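Local coordinates for protein type III effector HopA1 (PDB 4RSX) that is an effector of Pseudomonas syringae pv. tomato, delivered by the type III secretion system and presumably acting inside the host plant cell, by a mechanism not established, at residues H12-Q17 with M27-I32; D211-G214 with A220-I223. All blocks are in the same frame, centred on the assembly; numbering follows the deposited sequence.

Interaction 1: residues H12-Q17 with M27-I32; sequences HEWAKQ and MDIYKI
The CA atoms of W14 and I32 are the closest across two helical segments, 12-17 and 27-32, whose axes come within 9.9 Å and run at 133° between their N-to-C directions, roughly antiparallel but well splayed. At that spacing the gap is spanned largely by one side chain, the indole of W14. With CG anti to the backbone N (chi1 178°), the ring reaches across to the second helix and presents its NE1 corner there. NE1 donates to the backbone O of I29 at 3.0 Å, and the oxygen lies almost in the indole plane, at the ring edge. On the acceptor side the fit is less regular: the indole nitrogen stands above the carbonyl plane and off either lone pair. Within 27-32 the I32 amide makes a weak bond to the same oxygen, so the indole N-H adds a side-chain donor to a helix carbonyl. The two segments belong to helices 2-19 and 26-35, consecutive in the chain and joined by a short connection, a helical hairpin opened to a wide angle at the start of this C-terminal portion of HopA1. Helix 215-228 adjoins it, touching W14 through R219 and I223, while the indole also meets the ring of Y33. Apolar contacts flank the polar bond. CG2 of I29 lies 4.2 Å from CE2 of W14, and CG2 of I32 rests 3.8 Å from CD1 of W14, while CB of I32 stands oblique to the ring. That same I32 methyl touches OE1 of Q17 at 3.5 Å on the more exposed margin. The amide of Q17 is steadied from its own helix: NE2 donates to OE2 of E13 at 3.0 Å, with the carboxylate oxygen nearly in the amide plane and using its anti lone pair.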
loop_
_atom_site.group_PDB
_atom_site.type_symbol
_atom_site.label_atom_id
_atom_site.label_comp_id
_atom_site.label_asym_id
_atom_site.label_seq_id
_atom_site.Cartn_x
_atom_site.Cartn_y
_atom_site.Cartn_z
ATOM N N HIS A 12 10.558 15.035 -4.447
ATOM C CA HIS A 12 11.782 15.777 -4.739
ATOM C C HIS A 12 12.823 15.669 -3.611
ATOM O O HIS A 12 14.012 15.476 -3.869
ATOM C CB HIS A 12 11.469 17.244 -5.059
ATOM C CG HIS A 12 12.660 18.019 -5.522
ATOM N ND1 HIS A 12 12.979 18.174 -6.854
ATOM C CD2 HIS A 12 13.629 18.665 -4.827
ATOM C CE1 HIS A 12 14.081 18.897 -6.962
ATOM N NE2 HIS A 12 14.496 19.206 -5.748
ATOM N N GLU A 13 12.376 15.783 -2.363
ATOM C CA GLU A 13 13.275 15.584 -1.215
ATOM C C GLU A 13 13.989 14.223 -1.246
ATOM O O GLU A 13 15.215 14.141 -1.086
ATOM C CB GLU A 13 12.516 15.745 0.110
ATOM C CG GLU A 13 13.390 15.454 1.339
ATOM C CD GLU A 13 14.625 16.352 1.402
ATOM O OE1 GLU A 13 14.543 17.510 0.942
ATOM O OE2 GLU A 13 15.685 15.907 1.906
ATOM N N TRP A 14 13.198 13.163 -1.449
ATOM C CA TRP A 14 13.694 11.797 -1.600
ATOM C C TRP A 14 14.800 11.782 -2.657
ATOM O O TRP A 14 15.896 11.239 -2.435
ATOM C CB TRP A 14 12.518 10.901 -2.035
ATOM C CG TRP A 14 12.834 9.450 -2.294
ATOM C CD1 TRP A 14 14.016 8.804 -2.062
ATOM C CD2 TRP A 14 11.932 8.454 -2.827
ATOM N NE1 TRP A 14 13.906 7.478 -2.419
ATOM C CE2 TRP A 14 12.644 7.239 -2.888
ATOM C CE3 TRP A 14 10.595 8.483 -3.252
ATOM C CZ2 TRP A 14 12.062 6.051 -3.365
ATOM C CZ3 TRP A 14 10.020 7.305 -3.730
ATOM C CH2 TRP A 14 10.757 6.104 -3.783
ATOM N N ALA A 15 14.487 12.392 -3.801
ATOM C CA ALA A 15 15.385 12.447 -4.944
ATOM C C ALA A 15 16.682 13.195 -4.612
ATOM O O ALA A 15 17.754 12.809 -5.086
ATOM C CB ALA A 15 14.677 13.089 -6.127
ATOM N N LYS A 16 16.589 14.254 -3.808
ATOM C CA LYS A 16 17.788 15.008 -3.410
ATOM C C LYS A 16 18.690 14.178 -2.503
ATOM O O LYS A 16 19.917 14.209 -2.633
ATOM C CB LYS A 16 17.424 16.321 -2.715
ATOM C CG LYS A 16 16.658 17.294 -3.584
ATOM C CD LYS A 16 17.372 17.542 -4.921
ATOM C CE LYS A 16 18.431 18.640 -4.842
ATOM N NZ LYS A 16 18.733 19.203 -6.209
ATOM N N GLN A 17 18.082 13.418 -1.598
ATOM C CA GLN A 17 18.860 12.511 -0.754
ATOM C C GLN A 17 19.533 11.422 -1.589
ATOM O O GLN A 17 20.660 11.028 -1.295
ATOM C CB GLN A 17 17.990 11.900 0.350
ATOM C CG GLN A 17 17.257 12.931 1.188
ATOM C CD GLN A 17 16.452 12.295 2.307
ATOM O OE1 GLN A 17 16.661 11.126 2.653
ATOM N NE2 GLN A 17 15.529 13.063 2.886
ATOM N N MET A 27 18.403 -0.025 -5.605
ATOM C CA MET A 27 18.148 -0.508 -4.247
ATOM C C MET A 27 18.494 0.530 -3.168
ATOM O O MET A 27 17.759 0.677 -2.179
ATOM C CB MET A 27 18.913 -1.809 -3.991
ATOM C CG MET A 27 18.491 -2.547 -2.735
ATOM S SD MET A 27 16.753 -3.040 -2.788
ATOM C CE MET A 27 16.698 -3.931 -4.337
ATOM N N ASP A 28 19.599 1.250 -3.355
ATOM C CA ASP A 28 19.961 2.326 -2.435
ATOM C C ASP A 28 18.825 3.340 -2.374
ATOM O O ASP A 28 18.336 3.687 -1.292
ATOM C CB ASP A 28 21.230 3.043 -2.904
ATOM C CG ASP A 28 22.472 2.211 -2.716
ATOM O OD1 ASP A 28 22.499 1.397 -1.767
ATOM O OD2 ASP A 28 23.418 2.380 -3.521
ATOM N N ILE A 29 18.408 3.797 -3.554
ATOM C CA ILE A 29 17.341 4.774 -3.661
ATOM C C ILE A 29 16.093 4.242 -2.976
ATOM O O ILE A 29 15.437 4.961 -2.225
ATOM C CB ILE A 29 17.069 5.123 -5.132
ATOM C CG1 ILE A 29 18.327 5.756 -5.737
ATOM C CG2 ILE A 29 15.850 6.036 -5.258
ATOM C CD1 ILE A 29 18.295 5.895 -7.236
ATOM N N TYR A 30 15.808 2.963 -3.196
ATOM C CA TYR A 30 14.645 2.303 -2.610
ATOM C C TYR A 30 14.693 2.213 -1.069
ATOM O O TYR A 30 13.653 2.342 -0.393
ATOM C CB TYR A 30 14.503 0.911 -3.234
ATOM C CG TYR A 30 13.389 0.084 -2.659
ATOM C CD1 TYR A 30 12.068 0.516 -2.735
ATOM C CD2 TYR A 30 13.649 -1.143 -2.051
ATOM C CE1 TYR A 30 11.033 -0.244 -2.212
ATOM C CE2 TYR A 30 12.621 -1.918 -1.527
ATOM C CZ TYR A 30 11.313 -1.466 -1.615
ATOM O OH TYR A 30 10.292 -2.226 -1.086
ATOM N N LYS A 31 15.883 1.983 -0.511
ATOM C CA LYS A 31 16.009 1.851 0.942
ATOM C C LYS A 31 15.647 3.138 1.679
ATOM O O LYS A 31 15.164 3.081 2.806
ATOM C CB LYS A 31 17.406 1.370 1.340
ATOM C CG LYS A 31 17.644 -0.127 1.071
ATOM C CD LYS A 31 19.071 -0.546 1.463
ATOM C CE LYS A 31 19.334 -2.012 1.118
ATOM N NZ LYS A 31 20.794 -2.329 1.067
ATOM N N ILE A 32 15.866 4.288 1.040
ATOM C CA ILE A 32 15.431 5.566 1.612
ATOM C C ILE A 32 13.911 5.597 1.824
ATOM O O ILE A 32 13.434 6.071 2.855
ATOM C CB ILE A 32 15.854 6.769 0.751
ATOM C CG1 ILE A 32 17.374 6.774 0.544
ATOM C CG2 ILE A 32 15.408 8.066 1.407
ATOM C CD1 ILE A 32 17.824 7.691 -0.575
#

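Interaction 2: residues D211-G214 with A220-I223; sequences DTRG and AEVI
R213 and E221 face each other across a surface contact between the loop segment 211-214 and the helical segment 220-223, and charge pairing carries it. NH1 of R213 donates to OE2 of E221, meeting it at the guanidinium edge; the modelled separation of 2.4 Å is very short, and its exact value is doubtful. The guanidinium and carboxylate planes are turned 35° apart. Of the two glutamate oxygens, OE2 alone meets R213. A bend in the arginine chain at chi3 (-50°) swings the guanidinium round between its two acids. Opposite charge also comes from the loop itself, where NH2 of R213 bridges to OD2 of D211 at 2.5 Å, short as modelled, approaching from above the carboxylate plane with OD2 tilted from the guanidinium plane, and NE adds a weak bond to OD1 of D211. D211, R213 and E221 thus form a salt-bridge network with the arginine as its centre, which probably tempers the like charges of the two acids.

A side-chain-to-backbone hydrogen bond is the second kind of interaction. The amide N of R213 donates to OD1 of D211 at 2.6 Å, closing an Asx turn that shapes the loop just ahead of the helix. G214 then occupies the N-cap position, with a positive phi (96°) suited to glycine.

Within the HopA1 family region, the loop follows strand 202-207 of the antiparallel sheet and leads into helix 215-228, on which E221 sits nearly two turns in. From there E221 bridges through OE1 to R26, at the start of helix 26-35, while V222, next along, packs against L242 and N245 of helix 234-245.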
loop_
_atom_site.group_PDB
_atom_site.type_symbol
_atom_site.label_atom_id
_atom_site.label_comp_id
_atom_site.label_asym_id
_atom_site.label_seq_id
_atom_site.Cartn_x
_atom_site.Cartn_y
_atom_site.Cartn_z
ATOM N N ASP A 211 1.831 -2.902 -13.611
ATOM C CA ASP A 211 3.000 -2.943 -12.723
ATOM C C ASP A 211 2.740 -3.712 -11.423
ATOM O O ASP A 211 1.655 -3.631 -10.844
ATOM C CB ASP A 211 3.453 -1.522 -12.393
ATOM C CG ASP A 211 4.845 -1.465 -11.785
ATOM O OD1 ASP A 211 5.365 -2.498 -11.290
ATOM O OD2 ASP A 211 5.419 -0.356 -11.788
ATOM N N THR A 212 3.745 -4.467 -10.984
ATOM C CA THR A 212 3.682 -5.191 -9.713
ATOM C C THR A 212 5.002 -5.080 -8.935
ATOM O O THR A 212 5.228 -5.810 -7.968
ATOM C CB THR A 212 3.307 -6.692 -9.904
ATOM O OG1 THR A 212 4.083 -7.259 -10.976
ATOM C CG2 THR A 212 1.809 -6.842 -10.199
ATOM N N ARG A 213 5.867 -4.167 -9.367
ATOM C CA ARG A 213 7.080 -3.850 -8.618
ATOM C C ARG A 213 6.771 -3.255 -7.232
ATOM O O ARG A 213 7.587 -3.373 -6.307
ATOM C CB ARG A 213 7.927 -2.838 -9.392
ATOM C CG ARG A 213 9.032 -3.413 -10.257
ATOM C CD ARG A 213 9.635 -2.279 -11.054
ATOM N NE ARG A 213 8.550 -1.534 -11.696
ATOM C CZ ARG A 213 8.679 -0.371 -12.340
ATOM N NH1 ARG A 213 9.867 0.229 -12.447
ATOM N NH2 ARG A 213 7.600 0.195 -12.884
ATOM N N GLY A 214 5.613 -2.603 -7.092
ATOM C CA GLY A 214 5.294 -1.880 -5.867
ATOM C C GLY A 214 5.625 -0.389 -5.943
ATOM O O GLY A 214 6.549 0.023 -6.646
ATOM N N ALA A 220 11.274 4.757 -7.109
ATOM C CA ALA A 220 12.727 4.745 -6.918
ATOM C C ALA A 220 13.396 4.755 -8.286
ATOM O O ALA A 220 14.417 5.433 -8.504
ATOM C CB ALA A 220 13.170 3.506 -6.119
ATOM N N GLU A 221 12.803 4.009 -9.216
ATOM C CA GLU A 221 13.412 3.816 -10.524
ATOM C C GLU A 221 13.240 5.034 -11.430
ATOM O O GLU A 221 14.097 5.319 -12.266
ATOM C CB GLU A 221 12.953 2.480 -11.150
ATOM C CG GLU A 221 13.640 1.288 -10.433
ATOM C CD GLU A 221 13.080 -0.087 -10.793
ATOM O OE1 GLU A 221 13.769 -1.102 -10.514
ATOM O OE2 GLU A 221 11.958 -0.164 -11.339
ATOM N N VAL A 222 12.153 5.779 -11.230
ATOM C CA VAL A 222 12.003 7.082 -11.870
ATOM C C VAL A 222 13.190 7.987 -11.473
ATOM O O VAL A 222 13.768 8.698 -12.316
ATOM C CB VAL A 222 10.666 7.754 -11.462
ATOM C CG1 VAL A 222 10.621 9.204 -11.910
ATOM C CG2 VAL A 222 9.478 6.987 -12.033
ATOM N N ILE A 223 13.546 7.953 -10.191
ATOM C CA ILE A 223 14.638 8.779 -9.680
ATOM C C ILE A 223 15.979 8.367 -10.295
ATOM O O ILE A 223 16.772 9.228 -10.686
ATOM C CB ILE A 223 14.732 8.701 -8.138
ATOM C CG1 ILE A 223 13.512 9.364 -7.491
ATOM C CG2 ILE A 223 16.014 9.373 -7.636
ATOM C CD1 ILE A 223 13.406 9.104 -5.997
#

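Interactions 1 and 2 lie on the same side of the chain's centre, about 12 Å apart between centres, and meet where segment 220-223 of helix 215-228 packs against helices 2-19 and 26-35. This segment carries the acid of the surface network and also packs against the helix pair of interaction 1: CD1 of I223 lies 3.6 Å from CD2 of W14, and the backbone N of A220 is 3.6 Å from CH2 of W14. CG2 of I29 also approaches the backbone O of A220 at 3.6 Å. Close packing joins the N-terminal hairpin to a helix whose surface side is tied by charge to the loop leaving the sheet.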